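Local structure of putative membrane anchored protein (Corynebacterium diphtheriae, 3LSO) at residues 149-154 / 184-189; 156-161 / 175-180; 322-327 / 414-419; 420-425 / 451-456. The protein is of unknown function but is probably anchored in the membrane and displayed on the cell surface as an all-beta protein. All coordinates share one frame; numbering follows the deposited sequence.

Contact 1: 149-154 / 184-189; sequences EGTLTF and FATVKV
G150 to T153 pair antiparallel with T186 to V189, joining two strands of the N-terminal beta domain, which belongs to the E-set clan. The strand axes run at 160° and approach to 4.7 Å. Two hydrogen-bonded pairs, G150 with V189 and L152 with V187, make two backbone bonds each. The bond from L152 N to V187 O, 2.9 Å, is almost straight at 174°. Beyond T153 the pairing weakens: F154 N reaches A185 O at a long 3.4 Å.

L152, V187 and V189 share the buried face. L152 CB faces V187 CB, and L152 CG meets V189 CG2 at 4.0 Å. V189 CG2 stands anti to its carbonyl carbon, which directs that methyl toward L152. V189 CB also sits over the backbone of G150, 3.3 Å from G150 O, and its CG1 reaches back to E149 CA. M55 and A61 pack against V187 and V189 respectively, and the F184 ring stacks with F53. F154 CB approaches F184 CD2, while its ring leads away to L144 and M55.

The other face carries threonines and a lysine. T151 CG2 and T186 CG2 touch at 3.7 Å, the two side chains meeting at a slant. K188 bends at chi2, chi3 and chi4, and its NZ forms a salt bridge with D190. Along the way its methylene CD passes 3.5 Å from G150 O.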
loop_
_atom_site.group_PDB
_atom_site.type_symbol
_atom_site.label_atom_id
_atom_site.label_comp_id
_atom_site.label_asym_id
_atom_site.label_seq_id
_atom_site.Cartn_x
_atom_site.Cartn_y
_atom_site.Cartn_z
ATOM N N GLU A 149 6.695 -5.941 11.847
ATOM C CA GLU A 149 5.263 -5.942 11.622
ATOM C C GLU A 149 4.590 -7.222 12.168
ATOM O O GLU A 149 5.078 -8.342 11.971
ATOM C CB GLU A 149 5.038 -5.823 10.122
ATOM C CG GLU A 149 3.598 -5.830 9.671
ATOM C CD GLU A 149 3.472 -5.687 8.165
ATOM O OE1 GLU A 149 4.510 -5.479 7.477
ATOM O OE2 GLU A 149 2.328 -5.780 7.667
ATOM N N GLY A 150 3.470 -7.043 12.862
ATOM C CA GLY A 150 2.648 -8.160 13.322
ATOM C C GLY A 150 1.733 -7.753 14.459
ATOM O O GLY A 150 1.175 -6.662 14.470
ATOM N N THR A 151 1.579 -8.643 15.426
ATOM C CA THR A 151 0.736 -8.369 16.564
ATOM C C THR A 151 1.500 -8.718 17.807
ATOM O O THR A 151 2.262 -9.678 17.814
ATOM C CB THR A 151 -0.543 -9.190 16.524
ATOM O OG1 THR A 151 -1.332 -8.781 15.402
ATOM C CG2 THR A 151 -1.348 -8.972 17.774
ATOM N N LEU A 152 1.318 -7.907 18.841
ATOM C CA LEU A 152 1.767 -8.232 20.169
ATOM C C LEU A 152 0.569 -8.716 20.941
ATOM O O LEU A 152 -0.458 -8.033 20.967
ATOM C CB LEU A 152 2.275 -6.982 20.858
ATOM C CG LEU A 152 3.541 -6.333 20.343
ATOM C CD1 LEU A 152 3.955 -5.321 21.383
ATOM C CD2 LEU A 152 4.626 -7.382 20.120
ATOM N N THR A 153 0.713 -9.882 21.575
ATOM C CA THR A 153 -0.340 -10.466 22.414
ATOM C C THR A 153 0.211 -10.787 23.795
ATOM O O THR A 153 1.156 -11.587 23.929
ATOM C CB THR A 153 -0.952 -11.752 21.792
ATOM O OG1 THR A 153 -1.590 -11.429 20.546
ATOM C CG2 THR A 153 -1.977 -12.372 22.732
ATOM N N PHE A 154 -0.380 -10.165 24.819
ATOM C CA PHE A 154 0.043 -10.401 26.214
ATOM C C PHE A 154 -0.842 -11.412 26.971
ATOM O O PHE A 154 -2.014 -11.157 27.274
ATOM C CB PHE A 154 0.195 -9.085 26.995
ATOM C CG PHE A 154 1.257 -8.163 26.455
ATOM C CD1 PHE A 154 1.908 -8.425 25.250
ATOM C CD2 PHE A 154 1.608 -7.013 27.155
ATOM C CE1 PHE A 154 2.886 -7.552 24.752
ATOM C CE2 PHE A 154 2.593 -6.127 26.663
ATOM C CZ PHE A 154 3.224 -6.401 25.463
ATOM N N PHE A 184 -4.326 -9.648 28.196
ATOM C CA PHE A 184 -4.549 -8.317 28.773
ATOM C C PHE A 184 -4.874 -7.287 27.682
ATOM O O PHE A 184 -5.994 -6.768 27.612
ATOM C CB PHE A 184 -3.333 -7.872 29.583
ATOM C CG PHE A 184 -2.988 -8.805 30.693
ATOM C CD1 PHE A 184 -3.709 -8.770 31.903
ATOM C CD2 PHE A 184 -1.955 -9.731 30.542
ATOM C CE1 PHE A 184 -3.406 -9.648 32.957
ATOM C CE2 PHE A 184 -1.636 -10.610 31.580
ATOM C CZ PHE A 184 -2.369 -10.572 32.800
ATOM N N ALA A 185 -3.887 -7.015 26.833
ATOM C CA ALA A 185 -4.058 -6.129 25.697
ATOM C C ALA A 185 -3.488 -6.782 24.433
ATOM O O ALA A 185 -2.644 -7.688 24.509
ATOM C CB ALA A 185 -3.393 -4.769 25.975
ATOM N N THR A 186 -3.992 -6.333 23.285
ATOM C CA THR A 186 -3.438 -6.653 21.976
ATOM C C THR A 186 -2.887 -5.346 21.419
ATOM O O THR A 186 -3.466 -4.288 21.654
ATOM C CB THR A 186 -4.546 -7.204 21.036
ATOM O OG1 THR A 186 -4.942 -8.492 21.490
ATOM C CG2 THR A 186 -4.076 -7.331 19.587
ATOM N N VAL A 187 -1.772 -5.404 20.696
ATOM C CA VAL A 187 -1.247 -4.212 20.016
ATOM C C VAL A 187 -0.934 -4.530 18.553
ATOM O O VAL A 187 -0.175 -5.460 18.268
ATOM C CB VAL A 187 0.025 -3.662 20.711
ATOM C CG1 VAL A 187 0.468 -2.390 20.061
ATOM C CG2 VAL A 187 -0.216 -3.422 22.190
ATOM N N LYS A 188 -1.519 -3.775 17.624
ATOM C CA LYS A 188 -1.187 -3.951 16.211
ATOM C C LYS A 188 0.137 -3.257 15.927
ATOM O O LYS A 188 0.321 -2.096 16.272
ATOM C CB LYS A 188 -2.308 -3.437 15.282
ATOM C CG LYS A 188 -1.995 -3.401 13.744
ATOM C CD LYS A 188 -1.447 -4.741 13.187
ATOM C CE LYS A 188 -1.965 -5.068 11.779
ATOM N NZ LYS A 188 -1.595 -4.051 10.739
ATOM N N VAL A 189 1.062 -4.006 15.337
ATOM C CA VAL A 189 2.327 -3.465 14.874
ATOM C C VAL A 189 2.237 -3.237 13.360
ATOM O O VAL A 189 2.334 -4.179 12.557
ATOM C CB VAL A 189 3.504 -4.392 15.214
ATOM C CG1 VAL A 189 4.785 -3.816 14.689
ATOM C CG2 VAL A 189 3.592 -4.603 16.708
#

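Contact 2: 156-161 / 175-180; sequences PEKTIL and TCTTNA
L161 and C176 form an antiparallel hydrogen-bonded pair in the hairpin of strands 150-167 and 170-178. C176 N donates to L161 O at 2.7 Å. The return bond, L161 N to C176 O, is longer at 3.3 Å. I160 and L161 both face C176, a classic beta bulge. It follows a corner in the chain at K158 and T159, with T159 at the centre of an inverse gamma turn. T178 N closes on K158 O at 2.9 Å. In an ST turn, T178 OG1 accepts from A180 N at 3.2 Å.

Apolar contacts flank these bonds. P156 CG lies 3.8 Å from A180 CB. L161 CB meets C176 CB at 3.9 Å. I160 CG2 and T178 CG2 both sit between the backbone N and carbonyl carbon of their own residues, and they meet at 3.9 Å. On the more open face, T159 CG2 touches T175 CG2 at 3.7 Å. The K158 side chain runs beside T177, pointing the same way.

One covalent link leaves the pair: C176 SG is bonded to C32 SG in a disulfide. This ties strand 170-178 to strand 25-36, whose V30 also packs on I160 and T178. F49 of strand 41-54 packs on I160 and L161, and R95 NH1 of strand 87-97 is hydrogen-bonded to T159 O.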
loop_
_atom_site.group_PDB
_atom_site.type_symbol
_atom_site.label_atom_id
_atom_site.label_comp_id
_atom_site.label_asym_id
_atom_site.label_seq_id
_atom_site.Cartn_x
_atom_site.Cartn_y
_atom_site.Cartn_z
ATOM N N PRO A 156 -1.113 -14.142 30.301
ATOM C CA PRO A 156 -0.399 -14.415 31.536
ATOM C C PRO A 156 0.302 -15.786 31.459
ATOM O O PRO A 156 -0.180 -16.714 30.795
ATOM C CB PRO A 156 -1.509 -14.403 32.581
ATOM C CG PRO A 156 -2.737 -14.810 31.849
ATOM C CD PRO A 156 -2.571 -14.348 30.431
ATOM N N GLU A 157 1.451 -15.891 32.114
ATOM C CA GLU A 157 2.178 -17.151 32.220
ATOM C C GLU A 157 1.408 -18.094 33.127
ATOM O O GLU A 157 0.643 -17.635 33.964
ATOM C CB GLU A 157 3.583 -16.900 32.774
ATOM C CG GLU A 157 4.595 -16.425 31.723
ATOM C CD GLU A 157 5.070 -17.557 30.815
ATOM O OE1 GLU A 157 5.379 -18.654 31.350
ATOM O OE2 GLU A 157 5.135 -17.341 29.577
ATOM N N LYS A 158 1.583 -19.403 32.946
ATOM C CA LYS A 158 1.004 -20.391 33.852
ATOM C C LYS A 158 1.364 -19.987 35.287
ATOM O O LYS A 158 0.478 -19.673 36.079
ATOM C CB LYS A 158 1.538 -21.787 33.526
ATOM C CG LYS A 158 0.984 -22.930 34.383
ATOM C CD LYS A 158 -0.196 -23.624 33.710
ATOM C CE LYS A 158 -0.386 -25.040 34.241
ATOM N NZ LYS A 158 -0.825 -25.072 35.675
ATOM N N THR A 159 2.657 -19.964 35.608
ATOM C CA THR A 159 3.114 -19.481 36.905
ATOM C C THR A 159 3.170 -17.967 36.843
ATOM O O THR A 159 4.216 -17.377 36.577
ATOM C CB THR A 159 4.486 -20.066 37.290
ATOM O OG1 THR A 159 4.365 -21.474 37.462
ATOM C CG2 THR A 159 4.954 -19.500 38.587
ATOM N N ILE A 160 2.026 -17.337 37.061
ATOM C CA ILE A 160 1.935 -15.888 36.954
ATOM C C ILE A 160 2.666 -15.143 38.084
ATOM O O ILE A 160 3.093 -13.993 37.906
ATOM C CB ILE A 160 0.469 -15.422 36.833
ATOM C CG1 ILE A 160 0.404 -13.894 36.682
ATOM C CG2 ILE A 160 -0.372 -15.942 38.005
ATOM C CD1 ILE A 160 -0.828 -13.390 35.985
ATOM N N LEU A 161 2.848 -15.805 39.228
ATOM C CA LEU A 161 3.344 -15.112 40.412
ATOM C C LEU A 161 4.132 -16.003 41.368
ATOM O O LEU A 161 3.658 -17.061 41.802
ATOM C CB LEU A 161 2.169 -14.499 41.153
ATOM C CG LEU A 161 2.289 -13.203 41.945
ATOM C CD1 LEU A 161 0.860 -12.759 42.204
ATOM C CD2 LEU A 161 3.057 -13.341 43.275
ATOM N N THR A 175 4.016 -19.870 45.141
ATOM C CA THR A 175 3.912 -20.029 43.704
ATOM C C THR A 175 2.433 -20.068 43.328
ATOM O O THR A 175 1.693 -20.958 43.758
ATOM C CB THR A 175 4.626 -21.312 43.217
ATOM O OG1 THR A 175 6.001 -21.271 43.602
ATOM C CG2 THR A 175 4.562 -21.411 41.712
ATOM N N CYS A 176 2.021 -19.094 42.527
ATOM C CA CYS A 176 0.645 -18.994 42.067
ATOM C C CYS A 176 0.532 -19.240 40.579
ATOM O O CYS A 176 1.146 -18.537 39.772
ATOM C CB CYS A 176 0.083 -17.616 42.389
ATOM S SG CYS A 176 0.221 -17.241 44.119
ATOM N N THR A 177 -0.280 -20.236 40.236
ATOM C CA THR A 177 -0.565 -20.588 38.850
ATOM C C THR A 177 -1.982 -20.172 38.468
ATOM O O THR A 177 -2.870 -20.092 39.319
ATOM C CB THR A 177 -0.392 -22.103 38.603
ATOM O OG1 THR A 177 -1.491 -22.816 39.184
ATOM C CG2 THR A 177 0.928 -22.608 39.204
ATOM N N THR A 178 -2.180 -19.908 37.185
ATOM C CA THR A 178 -3.485 -19.516 36.673
ATOM C C THR A 178 -3.840 -20.334 35.435
ATOM O O THR A 178 -3.003 -21.077 34.922
ATOM C CB THR A 178 -3.523 -18.026 36.315
ATOM O OG1 THR A 178 -4.821 -17.695 35.799
ATOM C CG2 THR A 178 -2.468 -17.709 35.276
ATOM N N ASN A 179 -5.076 -20.200 34.965
ATOM C CA ASN A 179 -5.476 -20.853 33.729
ATOM C C ASN A 179 -6.005 -19.882 32.691
ATOM O O ASN A 179 -6.550 -20.297 31.674
ATOM C CB ASN A 179 -6.490 -21.967 34.003
ATOM C CG ASN A 179 -5.905 -23.080 34.849
ATOM O OD1 ASN A 179 -4.747 -23.471 34.667
ATOM N ND2 ASN A 179 -6.699 -23.595 35.784
ATOM N N ALA A 180 -5.827 -18.592 32.949
ATOM C CA ALA A 180 -6.329 -17.559 32.058
ATOM C C ALA A 180 -5.660 -17.590 30.677
ATOM O O ALA A 180 -4.439 -17.434 30.561
ATOM C CB ALA A 180 -6.178 -16.190 32.700
#

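Contact 3: 322-327 / 414-419; sequences VSVSAS and AEFEIP
V322 and F416 form an antiparallel hydrogen-bonded pair between the two inner strands of a four-stranded antiparallel sheet. V324 and A414 make the next such pair. Four backbone bonds join these two pairs, among them F416 N to V322 O at 2.8 Å and V324 N to A414 O at 3.0 Å. The strands run 138° apart, and from S325 onward the 322-327 segment no longer touches 414-419; A326 goes on to pair with V412.

The tight side is the face of V322, V324, A414 and F416. V324 CG2 meets F416 CD1 at 3.8 Å, with the two side chains nearly perpendicular. F416 CG, anti to the carbonyl carbon (chi1 -60°), brings CD1 and CE1 to V324. The ring also meets F429. I342 of strand 335-343 packs on V324 and F416, so the face is buried against other strands.

The opposite face is more open. S323 and E415 form a non-hydrogen-bonded pair whose contact is mainly carbon: S323 CB lies 3.5 Å from E415 CG. The extended E415 chain keeps its carboxylate beside S323, with OE2 4.0 Å from S323 CB.

Past F416, I418 swings its end back to V322. Its CD1 sits 3.6 Å from V322 CG2 and 3.8 Å from V322 CG1.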
loop_
_atom_site.group_PDB
_atom_site.type_symbol
_atom_site.label_atom_id
_atom_site.label_comp_id
_atom_site.label_asym_id
_atom_site.label_seq_id
_atom_site.Cartn_x
_atom_site.Cartn_y
_atom_site.Cartn_z
ATOM N N VAL A 322 -12.250 -6.137 -30.184
ATOM C CA VAL A 322 -12.719 -5.224 -29.145
ATOM C C VAL A 322 -13.709 -4.196 -29.664
ATOM O O VAL A 322 -13.773 -3.920 -30.862
ATOM C CB VAL A 322 -11.558 -4.503 -28.426
ATOM C CG1 VAL A 322 -10.723 -5.510 -27.628
ATOM C CG2 VAL A 322 -10.707 -3.733 -29.421
ATOM N N SER A 323 -14.486 -3.646 -28.741
ATOM C CA SER A 323 -15.398 -2.548 -29.047
ATOM C C SER A 323 -14.965 -1.267 -28.343
ATOM O O SER A 323 -14.709 -1.249 -27.134
ATOM C CB SER A 323 -16.841 -2.896 -28.680
ATOM O OG SER A 323 -16.987 -3.108 -27.290
ATOM N N VAL A 324 -14.899 -0.202 -29.123
ATOM C CA VAL A 324 -14.445 1.080 -28.652
ATOM C C VAL A 324 -15.557 2.093 -28.825
ATOM O O VAL A 324 -16.274 2.074 -29.844
ATOM C CB VAL A 324 -13.271 1.539 -29.494
ATOM C CG1 VAL A 324 -12.799 2.897 -29.054
ATOM C CG2 VAL A 324 -12.154 0.526 -29.414
ATOM N N SER A 325 -15.707 2.976 -27.839
ATOM C CA SER A 325 -16.525 4.172 -28.023
ATOM C C SER A 325 -15.672 5.419 -27.796
ATOM O O SER A 325 -14.834 5.427 -26.893
ATOM C CB SER A 325 -17.741 4.156 -27.093
ATOM O OG SER A 325 -18.180 5.474 -26.829
ATOM N N ALA A 326 -15.880 6.452 -28.617
ATOM C CA ALA A 326 -15.254 7.768 -28.408
ATOM C C ALA A 326 -16.257 8.932 -28.459
ATOM O O ALA A 326 -16.967 9.089 -29.450
ATOM C CB ALA A 326 -14.161 7.978 -29.404
ATOM N N SER A 327 -16.311 9.744 -27.401
ATOM C CA SER A 327 -17.275 10.844 -27.297
ATOM C C SER A 327 -16.604 12.201 -27.242
ATOM O O SER A 327 -15.567 12.362 -26.600
ATOM C CB SER A 327 -18.143 10.709 -26.048
ATOM O OG SER A 327 -19.104 9.687 -26.167
ATOM N N ALA A 414 -17.370 1.750 -32.705
ATOM C CA ALA A 414 -17.105 0.710 -33.695
ATOM C C ALA A 414 -16.450 -0.476 -33.013
ATOM O O ALA A 414 -16.172 -0.426 -31.808
ATOM C CB ALA A 414 -16.193 1.251 -34.786
ATOM N N GLU A 415 -16.202 -1.534 -33.791
ATOM C CA GLU A 415 -15.428 -2.695 -33.339
ATOM C C GLU A 415 -14.180 -2.929 -34.185
ATOM O O GLU A 415 -14.210 -2.785 -35.412
ATOM C CB GLU A 415 -16.297 -3.947 -33.293
ATOM C CG GLU A 415 -17.044 -4.071 -31.977
ATOM C CD GLU A 415 -18.358 -4.842 -32.081
ATOM O OE1 GLU A 415 -18.411 -5.904 -32.763
ATOM O OE2 GLU A 415 -19.347 -4.372 -31.461
ATOM N N PHE A 416 -13.085 -3.283 -33.513
ATOM C CA PHE A 416 -11.805 -3.478 -34.182
ATOM C C PHE A 416 -11.232 -4.868 -33.914
ATOM O O PHE A 416 -11.621 -5.539 -32.957
ATOM C CB PHE A 416 -10.814 -2.392 -33.752
ATOM C CG PHE A 416 -11.266 -0.996 -34.078
ATOM C CD1 PHE A 416 -11.968 -0.234 -33.145
ATOM C CD2 PHE A 416 -10.999 -0.435 -35.315
ATOM C CE1 PHE A 416 -12.390 1.060 -33.447
ATOM C CE2 PHE A 416 -11.423 0.867 -35.618
ATOM C CZ PHE A 416 -12.117 1.604 -34.685
ATOM N N GLU A 417 -10.324 -5.302 -34.780
ATOM C CA GLU A 417 -9.600 -6.550 -34.565
ATOM C C GLU A 417 -8.131 -6.253 -34.262
ATOM O O GLU A 417 -7.499 -5.431 -34.931
ATOM C CB GLU A 417 -9.743 -7.497 -35.764
ATOM C CG GLU A 417 -9.574 -8.970 -35.392
ATOM C CD GLU A 417 -9.726 -9.934 -36.572
ATOM O OE1 GLU A 417 -10.475 -9.628 -37.537
ATOM O OE2 GLU A 417 -9.102 -11.023 -36.529
ATOM N N ILE A 418 -7.612 -6.907 -33.230
ATOM C CA ILE A 418 -6.201 -6.845 -32.914
ATOM C C ILE A 418 -5.523 -8.039 -33.578
ATOM O O ILE A 418 -5.897 -9.179 -33.314
ATOM C CB ILE A 418 -5.963 -6.874 -31.387
ATOM C CG1 ILE A 418 -6.494 -5.602 -30.727
ATOM C CG2 ILE A 418 -4.488 -6.995 -31.072
ATOM C CD1 ILE A 418 -7.802 -5.790 -30.009
ATOM N N PRO A 419 -4.538 -7.785 -34.460
ATOM C CA PRO A 419 -3.823 -8.884 -35.117
ATOM C C PRO A 419 -3.063 -9.742 -34.111
ATOM O O PRO A 419 -2.572 -9.220 -33.101
ATOM C CB PRO A 419 -2.841 -8.168 -36.060
ATOM C CG PRO A 419 -2.756 -6.783 -35.567
ATOM C CD PRO A 419 -4.084 -6.471 -34.942
#

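Contact 4: 420-425 / 451-456; sequences KTLAPG and FEIAGP
I453 packs against L422 and P424 where the loop 420-425 turns into strand 425-435. Its CB faces the loop backbone, 3.9 Å from A423 O. CG2, anti to the backbone N, lies against P424 CA, at 3.7 Å. CG1 is anti to the carbonyl carbon (chi1 -70°) and carries the chain the other way, toward L422. At the tip, CD1 meets L422 CD2 at 3.3 Å, with L422 CG just behind. The two side chains cross at about a right angle. CD1 also lies at the edge of the F451 ring, in its plane. L422 CD2 approaches the same ring near its plane, 4.4 Å from F451 CE1. Y427 packs on L422, F451 and I453, and I418 and P318 also cover I453.

The backbone of I453 is held by G425 at both polar atoms. G425 N donates to I453 O at 2.9 Å. I453 N donates to G425 O at 3.0 Å. P424 CB rests 3.7 Å from G455 CA. E452 CG brushes G425 O at 3.5 Å, and E452 OE1 is hydrogen-bonded to S259 OG.

G425 and I453 thus form an antiparallel hydrogen-bonded pair at the open end of a beta hairpin, where strand 425-435 begins and its partner 440-453 ends.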
loop_
_atom_site.group_PDB
_atom_site.type_symbol
_atom_site.label_atom_id
_atom_site.label_comp_id
_atom_site.label_asym_id
_atom_site.label_seq_id
_atom_site.Cartn_x
_atom_site.Cartn_y
_atom_site.Cartn_z
ATOM N N LYS A 420 -2.976 -11.045 -34.379
ATOM C CA LYS A 420 -2.296 -11.953 -33.455
ATOM C C LYS A 420 -0.808 -11.658 -33.321
ATOM O O LYS A 420 -0.141 -12.202 -32.444
ATOM C CB LYS A 420 -2.553 -13.434 -33.788
ATOM C CG LYS A 420 -2.919 -13.752 -35.227
ATOM C CD LYS A 420 -3.248 -15.234 -35.345
ATOM C CE LYS A 420 -3.748 -15.615 -36.731
ATOM N NZ LYS A 420 -3.863 -17.093 -36.845
ATOM N N THR A 421 -0.304 -10.778 -34.180
ATOM C CA THR A 421 1.115 -10.442 -34.206
ATOM C C THR A 421 1.424 -9.068 -33.658
ATOM O O THR A 421 2.600 -8.684 -33.599
ATOM C CB THR A 421 1.683 -10.475 -35.625
ATOM O OG1 THR A 421 0.759 -9.834 -36.519
ATOM C CG2 THR A 421 1.999 -11.935 -36.063
ATOM N N LEU A 422 0.384 -8.325 -33.276
ATOM C CA LEU A 422 0.563 -7.002 -32.669
ATOM C C LEU A 422 1.496 -7.109 -31.474
ATOM O O LEU A 422 1.346 -8.017 -30.651
ATOM C CB LEU A 422 -0.772 -6.374 -32.252
ATOM C CG LEU A 422 -0.634 -4.920 -31.762
ATOM C CD1 LEU A 422 -0.094 -4.030 -32.875
ATOM C CD2 LEU A 422 -1.923 -4.338 -31.187
ATOM N N ALA A 423 2.462 -6.193 -31.400
ATOM C CA ALA A 423 3.536 -6.253 -30.395
ATOM C C ALA A 423 3.075 -5.939 -28.952
ATOM O O ALA A 423 2.105 -5.202 -28.748
ATOM C CB ALA A 423 4.711 -5.350 -30.813
ATOM N N PRO A 424 3.762 -6.520 -27.947
ATOM C CA PRO A 424 3.434 -6.186 -26.558
ATOM C C PRO A 424 3.627 -4.698 -26.276
ATOM O O PRO A 424 4.563 -4.098 -26.798
ATOM C CB PRO A 424 4.459 -7.000 -25.757
ATOM C CG PRO A 424 4.855 -8.108 -26.665
ATOM C CD PRO A 424 4.836 -7.529 -28.029
ATOM N N GLY A 425 2.761 -4.108 -25.455
ATOM C CA GLY A 425 2.924 -2.709 -25.051
ATOM C C GLY A 425 1.595 -2.088 -24.679
ATOM O O GLY A 425 0.619 -2.811 -24.499
ATOM N N PHE A 451 -5.600 -0.116 -23.870
ATOM C CA PHE A 451 -5.492 -1.512 -23.541
ATOM C C PHE A 451 -4.035 -1.876 -23.540
ATOM O O PHE A 451 -3.203 -1.071 -23.987
ATOM C CB PHE A 451 -6.262 -2.376 -24.524
ATOM C CG PHE A 451 -5.756 -2.299 -25.939
ATOM C CD1 PHE A 451 -4.872 -3.262 -26.425
ATOM C CD2 PHE A 451 -6.179 -1.278 -26.791
ATOM C CE1 PHE A 451 -4.411 -3.214 -27.724
ATOM C CE2 PHE A 451 -5.722 -1.214 -28.089
ATOM C CZ PHE A 451 -4.837 -2.197 -28.562
ATOM N N GLU A 452 -3.728 -3.075 -23.039
ATOM C CA GLU A 452 -2.360 -3.524 -22.962
ATOM C C GLU A 452 -2.154 -4.962 -23.375
ATOM O O GLU A 452 -2.788 -5.881 -22.840
ATOM C CB GLU A 452 -1.799 -3.334 -21.567
ATOM C CG GLU A 452 -0.503 -4.071 -21.402
ATOM C CD GLU A 452 0.415 -3.464 -20.402
ATOM O OE1 GLU A 452 -0.059 -2.813 -19.448
ATOM O OE2 GLU A 452 1.632 -3.656 -20.573
ATOM N N ILE A 453 -1.225 -5.149 -24.302
ATOM C CA ILE A 453 -0.828 -6.470 -24.728
ATOM C C ILE A 453 0.370 -6.895 -23.927
ATOM O O ILE A 453 1.438 -6.296 -24.031
ATOM C CB ILE A 453 -0.571 -6.507 -26.235
ATOM C CG1 ILE A 453 -1.920 -6.354 -26.955
ATOM C CG2 ILE A 453 0.119 -7.811 -26.644
ATOM C CD1 ILE A 453 -1.817 -6.089 -28.413
ATOM N N ALA A 454 0.170 -7.933 -23.118
ATOM C CA ALA A 454 1.181 -8.391 -22.155
ATOM C C ALA A 454 2.449 -8.913 -22.825
ATOM O O ALA A 454 2.375 -9.628 -23.837
ATOM C CB ALA A 454 0.598 -9.456 -21.226
ATOM N N GLY A 455 3.596 -8.530 -22.256
ATOM C CA GLY A 455 4.898 -9.043 -22.673
ATOM C C GLY A 455 5.292 -10.264 -21.863
ATOM O O GLY A 455 4.444 -10.949 -21.292
ATOM N N PRO A 456 6.590 -10.559 -21.805
ATOM C CA PRO A 456 6.958 -11.733 -21.016
ATOM C C PRO A 456 7.085 -11.392 -19.526
ATOM O O PRO A 456 7.366 -10.234 -19.170
ATOM C CB PRO A 456 8.315 -12.156 -21.609
ATOM C CG PRO A 456 8.573 -11.202 -22.789
ATOM C CD PRO A 456 7.746 -9.980 -22.506
#

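The contacts fall into two pairs at opposite sides of the chain's centre. Contacts 1 and 2 share strand 150-167, and their centres are about 20 Å apart. Contact 2 closes the shorter loop, within the span that contact 1 brackets. They touch where F184 CE2 packs 3.8 Å from P156 N. Contacts 3 and 4 follow one another in the chain, with centres about 16 Å apart. Their side chains meet at I418 CG2 and I453 CD1, 3.9 Å apart, so I453 joins the two clusters. Between the pairs nothing touches. Contacts 1 and 4 are about 27 Å apart at their nearest atoms, and contacts 2 and 3 about 59 Å.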